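Local coordinates for protein benzoylformate Decarboxylase (Polynucleobacter necessarius, PDB 4K9Q) that binds thiamine diphosphate and magnesium and probably catalyses the non-oxidative decarboxylation of benzoylformate to benzaldehyde, at residues Asn40-Leu45 / Ile439-Gln444; Glu366-Glu371 / Thr391-Ala396; Tyr491-Leu496 / Lys515-Ile520. All coordinates share one frame; numbering follows the deposited sequence. Where two conformers were deposited one is given.

Contact 1: residues Asn40-Leu45 / Ile439-Gln444; sequences NYVLAL and IYTGVQ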
loop_
_atom_site.group_PDB
_atom_site.type_symbol
_atom_site.label_atom_id
_atom_site.label_comp_id
_atom_site.label_asym_id
_atom_site.label_seq_id
_atom_site.Cartn_x
_atom_site.Cartn_y
_atom_site.Cartn_z
ATOM N N ASN A 40 33.292 -8.059 4.857
ATOM C CA ASN A 40 33.755 -6.673 4.879
ATOM C C ASN A 40 32.593 -5.756 5.217
ATOM O O ASN A 40 31.543 -5.843 4.590
ATOM C CB ASN A 40 34.326 -6.273 3.523
ATOM C CG ASN A 40 35.743 -6.775 3.310
ATOM O OD1 ASN A 40 36.513 -6.928 4.259
ATOM N ND2 ASN A 40 36.100 -7.018 2.055
ATOM N N TYR A 41 32.773 -4.901 6.216
ATOM C CA TYR A 41 31.792 -3.865 6.528
ATOM C C TYR A 41 32.350 -2.539 6.053
ATOM O O TYR A 41 33.489 -2.177 6.382
ATOM C CB TYR A 41 31.525 -3.798 8.029
ATOM C CG TYR A 41 30.440 -2.815 8.415
ATOM C CD1 TYR A 41 30.734 -1.476 8.638
ATOM C CD2 TYR A 41 29.117 -3.226 8.547
ATOM C CE1 TYR A 41 29.749 -0.579 8.985
ATOM C CE2 TYR A 41 28.120 -2.333 8.903
ATOM C CZ TYR A 41 28.444 -1.008 9.123
ATOM O OH TYR A 41 27.466 -0.106 9.473
ATOM N N VAL A 42 31.542 -1.820 5.286
ATOM C CA VAL A 42 31.927 -0.522 4.747
ATOM C C VAL A 42 31.015 0.560 5.313
ATOM O O VAL A 42 29.825 0.625 4.975
ATOM C CB VAL A 42 31.837 -0.498 3.203
ATOM C CG1 VAL A 42 32.156 0.901 2.662
ATOM C CG2 VAL A 42 32.760 -1.538 2.592
ATOM N N LEU A 43 31.573 1.417 6.166
ATOM C CA LEU A 43 30.810 2.499 6.776
ATOM C C LEU A 43 30.617 3.640 5.802
ATOM O O LEU A 43 31.573 4.060 5.133
ATOM C CB LEU A 43 31.532 3.034 8.025
ATOM C CG LEU A 43 30.902 4.268 8.673
ATOM C CD1 LEU A 43 29.542 3.932 9.311
ATOM C CD2 LEU A 43 31.865 4.894 9.696
ATOM N N ALA A 44 29.387 4.145 5.719
ATOM C CA ALA A 44 29.175 5.473 5.148
ATOM C C ALA A 44 28.375 6.337 6.128
ATOM O O ALA A 44 27.651 5.818 6.988
ATOM C CB ALA A 44 28.485 5.379 3.794
ATOM N N LEU A 45 28.529 7.650 6.004
ATOM C CA LEU A 45 28.031 8.586 7.007
ATOM C C LEU A 45 26.559 8.934 6.878
ATOM O O LEU A 45 25.995 9.520 7.799
ATOM C CB LEU A 45 28.828 9.895 6.961
ATOM C CG LEU A 45 30.328 9.810 7.269
ATOM C CD1 LEU A 45 30.949 11.169 6.990
ATOM C CD2 LEU A 45 30.559 9.375 8.713
ATOM N N ILE A 439 32.351 10.993 0.085
ATOM C CA ILE A 439 33.801 11.182 -0.013
ATOM C C ILE A 439 34.531 10.509 1.150
ATOM O O ILE A 439 35.591 9.896 0.972
ATOM C CB ILE A 439 34.166 12.681 -0.047
ATOM C CG1 ILE A 439 33.542 13.345 -1.280
ATOM C CG2 ILE A 439 35.678 12.870 -0.059
ATOM C CD1 ILE A 439 33.709 14.857 -1.293
ATOM N N TYR A 440 33.950 10.609 2.341
ATOM C CA TYR A 440 34.545 10.027 3.532
ATOM C C TYR A 440 34.834 8.543 3.349
ATOM O O TYR A 440 35.890 8.053 3.735
ATOM C CB TYR A 440 33.624 10.233 4.731
ATOM C CG TYR A 440 34.212 9.754 6.042
ATOM C CD1 TYR A 440 35.289 10.421 6.629
ATOM C CD2 TYR A 440 33.691 8.645 6.696
ATOM C CE1 TYR A 440 35.829 9.987 7.833
ATOM C CE2 TYR A 440 34.218 8.207 7.900
ATOM C CZ TYR A 440 35.286 8.877 8.461
ATOM O OH TYR A 440 35.788 8.415 9.660
ATOM N N THR A 441 33.888 7.819 2.763
ATOM C CA THR A 441 34.068 6.383 2.580
ATOM C C THR A 441 35.202 6.119 1.597
ATOM O O THR A 441 36.011 5.216 1.804
ATOM C CB THR A 441 32.768 5.717 2.093
ATOM O OG1 THR A 441 31.745 5.936 3.072
ATOM C CG2 THR A 441 32.975 4.212 1.925
ATOM N N GLY A 442 35.257 6.910 0.533
ATOM C CA GLY A 442 36.360 6.828 -0.413
ATOM C C GLY A 442 37.701 6.989 0.292
ATOM O O GLY A 442 38.623 6.211 0.090
ATOM N N VAL A 443 37.817 8.019 1.116
ATOM C CA VAL A 443 39.066 8.280 1.825
ATOM C C VAL A 443 39.406 7.151 2.805
ATOM O O VAL A 443 40.530 6.635 2.812
ATOM C CB VAL A 443 39.022 9.638 2.542
ATOM C CG1 VAL A 443 40.275 9.839 3.362
ATOM C CG2 VAL A 443 38.892 10.758 1.508
ATOM N N GLN A 444 38.432 6.757 3.616
ATOM C CA GLN A 444 38.663 5.753 4.647
ATOM C C GLN A 444 38.993 4.380 4.067
ATOM O O GLN A 444 39.788 3.635 4.647
ATOM C CB GLN A 444 37.464 5.663 5.601
ATOM C CG GLN A 444 37.295 6.882 6.482
ATOM C CD GLN A 444 38.463 7.076 7.419
ATOM O OE1 GLN A 444 38.944 6.125 8.037
ATOM N NE2 GLN A 444 38.940 8.305 7.518
HETATM O O HOH W 1 30.401 8.292 3.918
#
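Different first torsions turn Thr441 to the end of strand 40-43 and Tyr440 to Leu45 just after it. In Thr441 (chi1 -60°) OG1 lies beside its own backbone N and the methyl CG2 lies anti to it; in Tyr440 (chi1 -175°) the ring carbon CG is anti to the backbone N. The hydroxyl Thr441 OG1 donates to Leu43 O at 2.8 Å, in the carbonyl plane and on a lone pair. A water in turn donates to Thr441 OG1 and accepts from Leu45 N at 2.9 Å, which makes the hydroxyl both donor and acceptor. Its methyl is pressed close: Thr441 CG2 comes within 3.5 Å of Val42 CG1, tighter than usual for two carbons, and the two side chains cross at about a right angle. Ala44 suits the neighbouring place because its small CB fits 3.4 Å from Thr441 OG1.

Beyond the strand Leu45 crosses Tyr440, with Leu45 CG 3.6 Å from Tyr440 CD2 and Leu45 CD1 3.6 Å from Tyr440 CB. Gln444 CG covers one face of that ring toward its rim, and Leu43 CD2 lies at the ring edge. The phenol OH is bonded to Pro480 O of the second subunit, so one tyrosine serves both the domain contact and the subunit interface. A valine in place of Thr441 would probably leave Leu43 O without this donor and deprive the water of its acceptor here, loosening the tie to Leu45 N.

Strand 40-43 is outermost in its sheet within the chain; Val42 pairs through its backbone with Val20 and Gly22, and Ala44 with Gly22, while Ala44 O is taken by Asn23 ND2. The Thr441 hydroxyl takes up Leu43 O directly and Leu45 N through the water, joining the N-terminal and C-terminal cofactor-binding domains.

Contact 2: residues Glu366-Glu371 / Thr391-Ala396; sequences EIVLVE and TFYTFA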
loop_
_atom_site.group_PDB
_atom_site.type_symbol
_atom_site.label_atom_id
_atom_site.label_comp_id
_atom_site.label_asym_id
_atom_site.label_seq_id
_atom_site.Cartn_x
_atom_site.Cartn_y
_atom_site.Cartn_z
ATOM N N GLU A 366 42.930 2.441 -19.551
ATOM C CA GLU A 366 41.921 1.801 -18.712
ATOM C C GLU A 366 41.505 2.616 -17.484
ATOM O O GLU A 366 42.220 2.662 -16.477
ATOM C CB GLU A 366 42.375 0.409 -18.291
ATOM C CG GLU A 366 42.425 -0.578 -19.435
ATOM C CD GLU A 366 42.245 -2.001 -18.963
ATOM O OE1 GLU A 366 41.809 -2.837 -19.781
ATOM O OE2 GLU A 366 42.524 -2.283 -17.774
ATOM N N ILE A 367 40.340 3.252 -17.586
ATOM C CA ILE A 367 39.725 3.943 -16.458
ATOM C C ILE A 367 38.268 3.509 -16.361
ATOM O O ILE A 367 37.731 2.892 -17.285
ATOM C CB ILE A 367 39.770 5.493 -16.613
ATOM C CG1 ILE A 367 38.934 5.955 -17.811
ATOM C CG2 ILE A 367 41.199 5.986 -16.738
ATOM C CD1 ILE A 367 38.747 7.469 -17.868
ATOM N N VAL A 368 37.650 3.791 -15.222
ATOM C CA VAL A 368 36.196 3.736 -15.110
ATOM C C VAL A 368 35.747 5.188 -15.123
ATOM O O VAL A 368 36.366 6.025 -14.471
ATOM C CB VAL A 368 35.760 3.047 -13.812
ATOM C CG1 VAL A 368 34.253 3.188 -13.612
ATOM C CG2 VAL A 368 36.160 1.564 -13.837
ATOM N N LEU A 369 34.710 5.498 -15.899
ATOM C CA LEU A 369 34.222 6.870 -16.011
ATOM C C LEU A 369 32.798 6.937 -15.475
ATOM O O LEU A 369 31.936 6.175 -15.909
ATOM C CB LEU A 369 34.239 7.336 -17.471
ATOM C CG LEU A 369 33.806 8.795 -17.648
ATOM C CD1 LEU A 369 34.837 9.715 -17.054
ATOM C CD2 LEU A 369 33.600 9.123 -19.128
ATOM N N VAL A 370 32.565 7.842 -14.530
ATOM C CA VAL A 370 31.242 8.048 -13.937
ATOM C C VAL A 370 30.848 9.505 -14.158
ATOM O O VAL A 370 31.709 10.380 -14.159
ATOM C CB VAL A 370 31.297 7.748 -12.431
ATOM C CG1 VAL A 370 29.943 8.004 -11.768
ATOM C CG2 VAL A 370 31.734 6.294 -12.205
ATOM N N GLU A 371 29.568 9.778 -14.382
ATOM C CA GLU A 371 29.159 11.155 -14.654
ATOM C C GLU A 371 27.853 11.542 -13.959
ATOM O O GLU A 371 26.873 10.795 -13.972
ATOM C CB GLU A 371 29.077 11.411 -16.167
ATOM C CG GLU A 371 28.378 12.710 -16.583
ATOM C CD GLU A 371 26.858 12.585 -16.614
ATOM O OE1 GLU A 371 26.184 13.481 -16.064
ATOM O OE2 GLU A 371 26.319 11.593 -17.184
ATOM N N THR A 391 32.896 0.204 -18.396
ATOM C CA THR A 391 33.776 1.351 -18.305
ATOM C C THR A 391 33.009 2.612 -17.895
ATOM O O THR A 391 33.441 3.329 -16.982
ATOM C CB THR A 391 34.542 1.530 -19.639
ATOM O OG1 THR A 391 35.431 0.418 -19.797
ATOM C CG2 THR A 391 35.341 2.834 -19.675
ATOM N N PHE A 392 31.867 2.865 -18.538
ATOM C CA PHE A 392 31.059 4.051 -18.224
ATOM C C PHE A 392 29.821 3.714 -17.406
ATOM O O PHE A 392 29.078 2.774 -17.735
ATOM C CB PHE A 392 30.635 4.793 -19.492
ATOM C CG PHE A 392 29.692 5.935 -19.229
ATOM C CD1 PHE A 392 30.177 7.154 -18.776
ATOM C CD2 PHE A 392 28.323 5.787 -19.412
ATOM C CE1 PHE A 392 29.304 8.214 -18.512
ATOM C CE2 PHE A 392 27.451 6.836 -19.152
ATOM C CZ PHE A 392 27.946 8.052 -18.705
ATOM N N TYR A 393 29.586 4.498 -16.357
ATOM C CA TYR A 393 28.421 4.295 -15.501
ATOM C C TYR A 393 27.797 5.619 -15.089
ATOM O O TYR A 393 28.508 6.561 -14.699
ATOM C CB TYR A 393 28.826 3.577 -14.214
ATOM C CG TYR A 393 29.419 2.201 -14.369
ATOM C CD1 TYR A 393 30.748 2.034 -14.752
ATOM C CD2 TYR A 393 28.660 1.066 -14.103
ATOM C CE1 TYR A 393 31.298 0.759 -14.874
ATOM C CE2 TYR A 393 29.197 -0.203 -14.222
ATOM C CZ TYR A 393 30.515 -0.347 -14.609
ATOM O OH TYR A 393 31.064 -1.605 -14.731
ATOM N N THR A 394 26.471 5.679 -15.130
ATOM C CA THR A 394 25.734 6.774 -14.503
ATOM C C THR A 394 24.404 6.185 -14.008
ATOM O O THR A 394 24.162 4.972 -14.135
ATOM C CB THR A 394 25.539 7.979 -15.463
ATOM O OG1 THR A 394 25.007 9.109 -14.749
ATOM C CG2 THR A 394 24.612 7.622 -16.620
ATOM N N PHE A 395 23.555 7.022 -13.427
ATOM C CA PHE A 395 22.250 6.550 -12.945
ATOM C C PHE A 395 21.221 6.307 -14.061
ATOM O O PHE A 395 21.290 6.913 -15.136
ATOM C CB PHE A 395 21.701 7.476 -11.837
ATOM C CG PHE A 395 21.683 8.958 -12.192
ATOM C CD1 PHE A 395 21.583 9.910 -11.183
ATOM C CD2 PHE A 395 21.720 9.389 -13.506
ATOM C CE1 PHE A 395 21.557 11.270 -11.474
ATOM C CE2 PHE A 395 21.700 10.752 -13.819
ATOM C CZ PHE A 395 21.612 11.696 -12.798
ATOM N N ALA A 396 20.292 5.388 -13.818
ATOM C CA ALA A 396 19.188 5.167 -14.751
ATOM C C ALA A 396 18.008 6.091 -14.464
ATOM O O ALA A 396 17.081 6.187 -15.276
ATOM C CB ALA A 396 18.727 3.703 -14.703
HETATM O O HOH W 2 38.333 0.680 -19.004
HETATM O O HOH W 3 23.875 11.066 -16.483
#
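Leu369 and Phe392, followed by Val370 and Tyr393, are parallel bridge pairs, and here the two strands are packed tightly. Leu369 N donates to Thr391 O at 2.7 Å, nearly straight at 167°, and Leu369 O takes Tyr393 N at 2.9 Å while also receiving the CA-H of Phe392. On one face Leu369 CD2 rests 4.0 Å from Phe392 CD1; on the other Val368 CG1 lies 3.9 Å from Tyr393 CD1, branched aliphatic groups laid against aromatic rings, with Phe392 still partly exposed.

Toward Glu371 the backbone pairing slackens. Glu371 N reaches Tyr393 O only through a weak bond of 3.4 Å, and a side chain takes over: chi1 of -171° sets Thr394 OG1 anti to its backbone N, from where it donates to Glu371 O at 2.6 Å. A water donates to both Thr394 OG1 and Glu371 OE2, while Glu371 OE1 is bonded to the N of Cys373, a thiamine diphosphate-binding residue. The opposite end is more open. Partly exposed Thr391 bonds through OG1 to Pro389 O, and a water donates to this OG1 and to Ile367 O.

Strand 392-393 is outermost in its sheet within the chain, and strand 368-372 pairs on its other side with strand 423-428. Helix 377-383, the crossover of this beta-alpha-beta unit, packs on Phe392 and Glu371, whereas helix 403-417 covers Val370 and Tyr393.

Contact 3: residues Tyr491-Leu496 / Lys515-Ile520; sequences YGAKSL and KGTSVI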
loop_
_atom_site.group_PDB
_atom_site.type_symbol
_atom_site.label_atom_id
_atom_site.label_comp_id
_atom_site.label_asym_id
_atom_site.label_seq_id
_atom_site.Cartn_x
_atom_site.Cartn_y
_atom_site.Cartn_z
ATOM N N TYR A 491 36.520 15.817 4.484
ATOM C CA TYR A 491 36.428 14.359 4.554
ATOM C C TYR A 491 37.763 13.667 4.321
ATOM O O TYR A 491 37.824 12.438 4.224
ATOM C CB TYR A 491 35.368 13.847 3.582
ATOM C CG TYR A 491 33.990 14.284 3.988
ATOM C CD1 TYR A 491 33.440 13.846 5.186
ATOM C CD2 TYR A 491 33.260 15.159 3.205
ATOM C CE1 TYR A 491 32.191 14.249 5.587
ATOM C CE2 TYR A 491 31.993 15.568 3.597
ATOM C CZ TYR A 491 31.473 15.109 4.789
ATOM O OH TYR A 491 30.220 15.509 5.191
ATOM N N GLY A 492 38.820 14.466 4.220
ATOM C CA GLY A 492 40.182 13.947 4.157
ATOM C C GLY A 492 40.733 13.657 2.766
ATOM O O GLY A 492 41.802 13.050 2.634
ATOM N N ALA A 493 40.024 14.090 1.727
ATOM C CA ALA A 493 40.498 13.881 0.360
ATOM C C ALA A 493 41.579 14.886 -0.028
ATOM O O ALA A 493 41.626 15.997 0.508
ATOM C CB ALA A 493 39.334 13.960 -0.631
ATOM N N LYS A 494 42.458 14.487 -0.946
ATOM C CA LYS A 494 43.330 15.442 -1.621
ATOM C C LYS A 494 42.385 16.371 -2.362
ATOM O O LYS A 494 41.491 15.910 -3.074
ATOM C CB LYS A 494 44.255 14.732 -2.609
ATOM C CG LYS A 494 45.312 13.879 -1.965
ATOM C CD LYS A 494 46.222 14.707 -1.075
ATOM C CE LYS A 494 47.403 13.879 -0.584
ATOM N NZ LYS A 494 48.212 13.369 -1.734
ATOM N N SER A 495 42.545 17.674 -2.186
ATOM C CA SER A 495 41.569 18.626 -2.698
ATOM C C SER A 495 42.232 19.934 -3.126
ATOM O O SER A 495 43.013 20.514 -2.367
ATOM C CB SER A 495 40.534 18.903 -1.602
ATOM O OG SER A 495 39.430 19.641 -2.084
ATOM N N LEU A 496 41.916 20.408 -4.321
ATOM C CA LEU A 496 42.433 21.695 -4.764
ATOM C C LEU A 496 41.600 22.247 -5.902
ATOM O O LEU A 496 40.850 21.516 -6.561
ATOM C CB LEU A 496 43.893 21.584 -5.201
ATOM C CG LEU A 496 44.122 21.068 -6.620
ATOM C CD1 LEU A 496 45.538 21.406 -7.103
ATOM C CD2 LEU A 496 43.870 19.585 -6.648
ATOM N N LYS A 515 47.001 6.729 -5.251
ATOM C CA LYS A 515 46.024 5.682 -4.985
ATOM C C LYS A 515 45.185 6.062 -3.764
ATOM O O LYS A 515 45.474 5.662 -2.628
ATOM C CB LYS A 515 46.717 4.334 -4.777
ATOM C CG LYS A 515 45.887 3.131 -5.183
ATOM C CD LYS A 515 44.673 2.906 -4.279
ATOM C CE LYS A 515 45.047 2.168 -2.994
ATOM N NZ LYS A 515 43.856 1.529 -2.341
ATOM N N GLY A 516 44.150 6.854 -4.007
ATOM C CA GLY A 516 43.326 7.383 -2.939
ATOM C C GLY A 516 42.316 8.301 -3.591
ATOM O O GLY A 516 42.233 8.348 -4.812
ATOM N N THR A 517 41.568 9.032 -2.776
ATOM C CA THR A 517 40.471 9.853 -3.275
ATOM C C THR A 517 40.895 11.314 -3.371
ATOM O O THR A 517 41.421 11.877 -2.407
ATOM C CB THR A 517 39.240 9.696 -2.363
ATOM O OG1 THR A 517 38.794 8.340 -2.424
ATOM C CG2 THR A 517 38.096 10.622 -2.793
ATOM N N SER A 518 40.658 11.909 -4.539
ATOM C CA SER A 518 41.032 13.294 -4.826
ATOM C C SER A 518 39.828 14.101 -5.316
ATOM O O SER A 518 38.925 13.559 -5.956
ATOM C CB SER A 518 42.117 13.331 -5.909
ATOM O OG SER A 518 43.346 12.763 -5.466
ATOM N N VAL A 519 39.837 15.401 -5.027
ATOM C CA VAL A 519 38.854 16.334 -5.563
ATOM C C VAL A 519 39.576 17.453 -6.310
ATOM O O VAL A 519 40.461 18.117 -5.759
ATOM C CB VAL A 519 37.969 16.924 -4.443
ATOM C CG1 VAL A 519 37.002 17.967 -4.996
ATOM C CG2 VAL A 519 37.211 15.809 -3.746
ATOM N N ILE A 520 39.208 17.640 -7.569
ATOM C CA ILE A 520 39.766 18.704 -8.393
ATOM C C ILE A 520 38.632 19.631 -8.807
ATOM O O ILE A 520 37.732 19.228 -9.538
ATOM C CB ILE A 520 40.456 18.126 -9.640
ATOM C CG1 ILE A 520 41.540 17.134 -9.208
ATOM C CG2 ILE A 520 41.030 19.247 -10.510
ATOM C CD1 ILE A 520 42.220 16.399 -10.348
#
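Lys494 pairs with Ser518, Ser495 with Val519 and Leu496 with Ile520 in a parallel register. Three backbone bonds hold it. Lys494 N donates to Thr517 O at 3.2 Å, at a bent 141°. Val519 N gives a short 2.6 Å bond to Lys494 O. Leu496 N donates to Val519 O at 3.1 Å, and this oxygen also takes the CA-H of Ser495.

Side chains fill in around this frame. Ala493 CB sits 3.4 Å from Thr517 O and 4.2 Å from Val519 CG2, a place where a small methyl fits. Lys494 CB lies 3.6 Å from Ser518 OG, but the rest of the lysine leads away to the aromatic ring of Phe514 in a cation-pi contact, so a long chain suits this exposed edge. Leu496 has CG in the crowded position between backbone N and carbonyl carbon (chi1 82°), and its CD2 comes 4.2 Å from Ile520 CG1.

Farther out, Gly492, with positive phi, is the C-prime residue of the Schellman motif that ends helix 484-490 and leads into the strand, while Thr517 OG1 is bonded to Thr447 O. Strand 494-497 is outermost in its sheet within this chain. Strand 517-523 pairs on its far side with strand 449-455. Helix 438-445 packs against Ala493, and the crossover helix 501-513 covers Ser518 and Ile520 on the other face.

How the contacts relate
From the N terminus, contact 1 opens first: strand 40-43 of the N-terminal domain is joined to helix 438-445 of the C-terminal domain, almost 400 residues later, and the loop so closed contains the central domain. Contact 2 is nested inside that loop as a short beta-alpha-beta closure, 366-371 with 391-396. Contact 3 follows in series, closing another such unit near the C terminus. Contacts 2 and 3 pin the outermost strands at the two ends of one six-stranded parallel sheet to their neighbours, the centres of the two contacts lying about 19 Å apart. Contacts 1 and 3 touch, Leu45 meeting Tyr491 and Val443 packing on Ala493, so the interdomain contact borders the edge of this sheet.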